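Local coordinates for biogenic amine-binding protein (PDB 4GET), which probably binds biogenic amines such as serotonin or catecholamines, as a lipocalin-like member of the nitrophorin family from the blood-feeding bug Rhodnius prolixus, at residues C43-H48 against Y179-L184. Residues are numbered along the deposited sequence; the frame is centred on the assembly and turned at random.
Sequences CTKFLH and YDDETL
The extended strand 43-48 packs against the turn and first helical residues of 179-184, K45 and Y179 standing 6.3 Å apart at their CA atoms and L47 and L184 6.5 Å, with no backbone hydrogen bond between the segments. K45 runs between Y179 and L184. Its CB meets Y179 CD1 at 3.3 Å, approaching the ring obliquely, and its CG lies 4.0 Å from L184 CD1. With CG anti to the backbone N (chi1 177°) and the chain fully extended beyond, K45 carries its ammonium past both neighbours to D181. There NZ forms a salt bridge of 2.7 Å to D181 OD1, on the syn side of the carboxylate and 17° from its plane. A water accepts from K45 NZ and donates to D181 OD2, closing a second path between the charges; Y25 OH is a further partner of NZ. Two residues before K45, C43 CB lies 4.0 Å from Y179 CE1; two after it, L47 CD1 touches L184 CB at 3.7 Å. D180 N-caps helix 181-189, OD1 accepting from T183 N almost straight (172°) but from above the carboxylate plane. L184 also reaches V59 and S61 of the adjoining strand, seating the C-terminal helix on the outside of the calycin barrel, while T44 and F46 turn to the other side of the strand. Apolar packing and a direct ion pair, backed by a water bridge, join the segments, while the C43-C177 disulfide ties the chain just ahead of Y179 to the same strand; D181, with the Y25 hydroxyl and the water, probably favours the charged lysine.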
loop_
_atom_site.group_PDB
_atom_site.type_symbol
_atom_site.label_atom_id
_atom_site.label_comp_id
_atom_site.label_asym_id
_atom_site.label_seq_id
_atom_site.Cartn_x
_atom_site.Cartn_y
_atom_site.Cartn_z
ATOM N N CYS A 43 -10.311 -5.582 -2.378
ATOM C CA CYS A 43 -9.749 -5.058 -3.610
ATOM C C CYS A 43 -9.276 -3.645 -3.301
ATOM O O CYS A 43 -10.085 -2.756 -3.025
ATOM C CB CYS A 43 -10.806 -5.031 -4.716
ATOM S SG CYS A 43 -11.609 -6.625 -5.006
ATOM N N THR A 44 -7.964 -3.449 -3.313
ATOM C CA THR A 44 -7.403 -2.158 -2.948
ATOM C C THR A 44 -6.728 -1.488 -4.124
ATOM O O THR A 44 -5.914 -2.085 -4.819
ATOM C CB THR A 44 -6.372 -2.263 -1.820
ATOM O OG1 THR A 44 -7.033 -2.587 -0.591
ATOM C CG2 THR A 44 -5.645 -0.944 -1.660
ATOM N N LYS A 45 -7.095 -0.236 -4.340
ATOM C CA LYS A 45 -6.418 0.613 -5.287
ATOM C C LYS A 45 -6.066 1.883 -4.540
ATOM O O LYS A 45 -6.853 2.367 -3.718
ATOM C CB LYS A 45 -7.332 0.933 -6.478
ATOM C CG LYS A 45 -6.720 1.897 -7.492
ATOM C CD LYS A 45 -7.642 2.065 -8.706
ATOM C CE LYS A 45 -7.018 2.936 -9.783
ATOM N NZ LYS A 45 -7.981 3.249 -10.887
ATOM N N PHE A 46 -4.881 2.416 -4.804
ATOM C CA PHE A 46 -4.532 3.708 -4.248
ATOM C C PHE A 46 -3.906 4.637 -5.267
ATOM O O PHE A 46 -3.326 4.201 -6.266
ATOM C CB PHE A 46 -3.681 3.592 -2.975
ATOM C CG PHE A 46 -2.426 2.773 -3.134
ATOM C CD1 PHE A 46 -1.180 3.382 -3.098
ATOM C CD2 PHE A 46 -2.489 1.397 -3.280
ATOM C CE1 PHE A 46 -0.022 2.635 -3.221
ATOM C CE2 PHE A 46 -1.324 0.641 -3.400
ATOM C CZ PHE A 46 -0.098 1.261 -3.373
ATOM N N LEU A 47 -4.084 5.926 -5.005
ATOM C CA LEU A 47 -3.536 7.001 -5.808
ATOM C C LEU A 47 -2.543 7.710 -4.923
ATOM O O LEU A 47 -2.810 7.919 -3.751
ATOM C CB LEU A 47 -4.632 8.010 -6.131
ATOM C CG LEU A 47 -5.593 7.846 -7.293
ATOM C CD1 LEU A 47 -6.473 9.102 -7.369
ATOM C CD2 LEU A 47 -4.795 7.683 -8.552
ATOM N N HIS A 48 -1.408 8.111 -5.462
ATOM C CA HIS A 48 -0.596 9.022 -4.685
ATOM C C HIS A 48 0.078 10.128 -5.467
ATOM O O HIS A 48 -0.078 10.243 -6.684
ATOM C CB HIS A 48 0.363 8.302 -3.718
ATOM C CG HIS A 48 1.100 7.146 -4.313
ATOM N ND1 HIS A 48 1.504 6.062 -3.560
ATOM C CD2 HIS A 48 1.533 6.913 -5.573
ATOM C CE1 HIS A 48 2.146 5.209 -4.335
ATOM N NE2 HIS A 48 2.180 5.704 -5.560
ATOM N N TYR A 179 -13.454 -0.230 -7.507
ATOM C CA TYR A 179 -12.523 0.779 -7.018
ATOM C C TYR A 179 -13.172 2.162 -7.064
ATOM O O TYR A 179 -13.724 2.562 -8.091
ATOM C CB TYR A 179 -11.256 0.774 -7.872
ATOM C CG TYR A 179 -10.632 -0.591 -8.022
ATOM C CD1 TYR A 179 -9.808 -1.105 -7.032
ATOM C CD2 TYR A 179 -10.869 -1.367 -9.148
ATOM C CE1 TYR A 179 -9.227 -2.348 -7.154
ATOM C CE2 TYR A 179 -10.295 -2.625 -9.283
ATOM C CZ TYR A 179 -9.474 -3.107 -8.278
ATOM O OH TYR A 179 -8.888 -4.345 -8.388
ATOM N N ASP A 180 -13.108 2.891 -5.955
ATOM C CA ASP A 180 -13.795 4.177 -5.868
ATOM C C ASP A 180 -12.929 5.327 -6.386
ATOM O O ASP A 180 -12.464 6.164 -5.619
ATOM C CB ASP A 180 -14.257 4.463 -4.434
ATOM C CG ASP A 180 -15.285 5.583 -4.370
ATOM O OD1 ASP A 180 -15.463 6.287 -5.397
ATOM O OD2 ASP A 180 -15.911 5.754 -3.301
ATOM N N ASP A 181 -12.733 5.363 -7.696
ATOM C CA ASP A 181 -11.921 6.398 -8.318
ATOM C C ASP A 181 -12.371 7.826 -7.998
ATOM O O ASP A 181 -11.529 8.700 -7.808
ATOM C CB ASP A 181 -11.830 6.169 -9.825
ATOM C CG ASP A 181 -11.108 4.882 -10.163
ATOM O OD1 ASP A 181 -9.897 4.806 -9.883
ATOM O OD2 ASP A 181 -11.744 3.951 -10.704
ATOM N N GLU A 182 -13.680 8.059 -7.925
ATOM C CA GLU A 182 -14.191 9.383 -7.562
ATOM C C GLU A 182 -13.671 9.835 -6.204
ATOM O O GLU A 182 -13.100 10.915 -6.067
ATOM C CB GLU A 182 -15.724 9.410 -7.552
ATOM C CG GLU A 182 -16.298 10.716 -7.010
ATOM C CD GLU A 182 -17.816 10.698 -6.862
ATOM O OE1 GLU A 182 -18.522 10.723 -7.895
ATOM O OE2 GLU A 182 -18.301 10.671 -5.710
ATOM N N THR A 183 -13.884 9.006 -5.192
ATOM C CA THR A 183 -13.418 9.336 -3.855
ATOM C C THR A 183 -11.895 9.468 -3.842
ATOM O O THR A 183 -11.353 10.387 -3.239
ATOM C CB THR A 183 -13.874 8.284 -2.836
ATOM O OG1 THR A 183 -15.303 8.189 -2.870
ATOM C CG2 THR A 183 -13.409 8.659 -1.431
ATOM N N LEU A 184 -11.212 8.555 -4.526
ATOM C CA LEU A 184 -9.755 8.597 -4.613
ATOM C C LEU A 184 -9.287 9.960 -5.112
ATOM O O LEU A 184 -8.388 10.581 -4.536
ATOM C CB LEU A 184 -9.229 7.504 -5.558
ATOM C CG LEU A 184 -9.210 6.051 -5.078
ATOM C CD1 LEU A 184 -8.741 5.159 -6.216
ATOM C CD2 LEU A 184 -8.316 5.855 -3.842
HETATM O O HOH W 1 -10.661 1.836 -11.791
#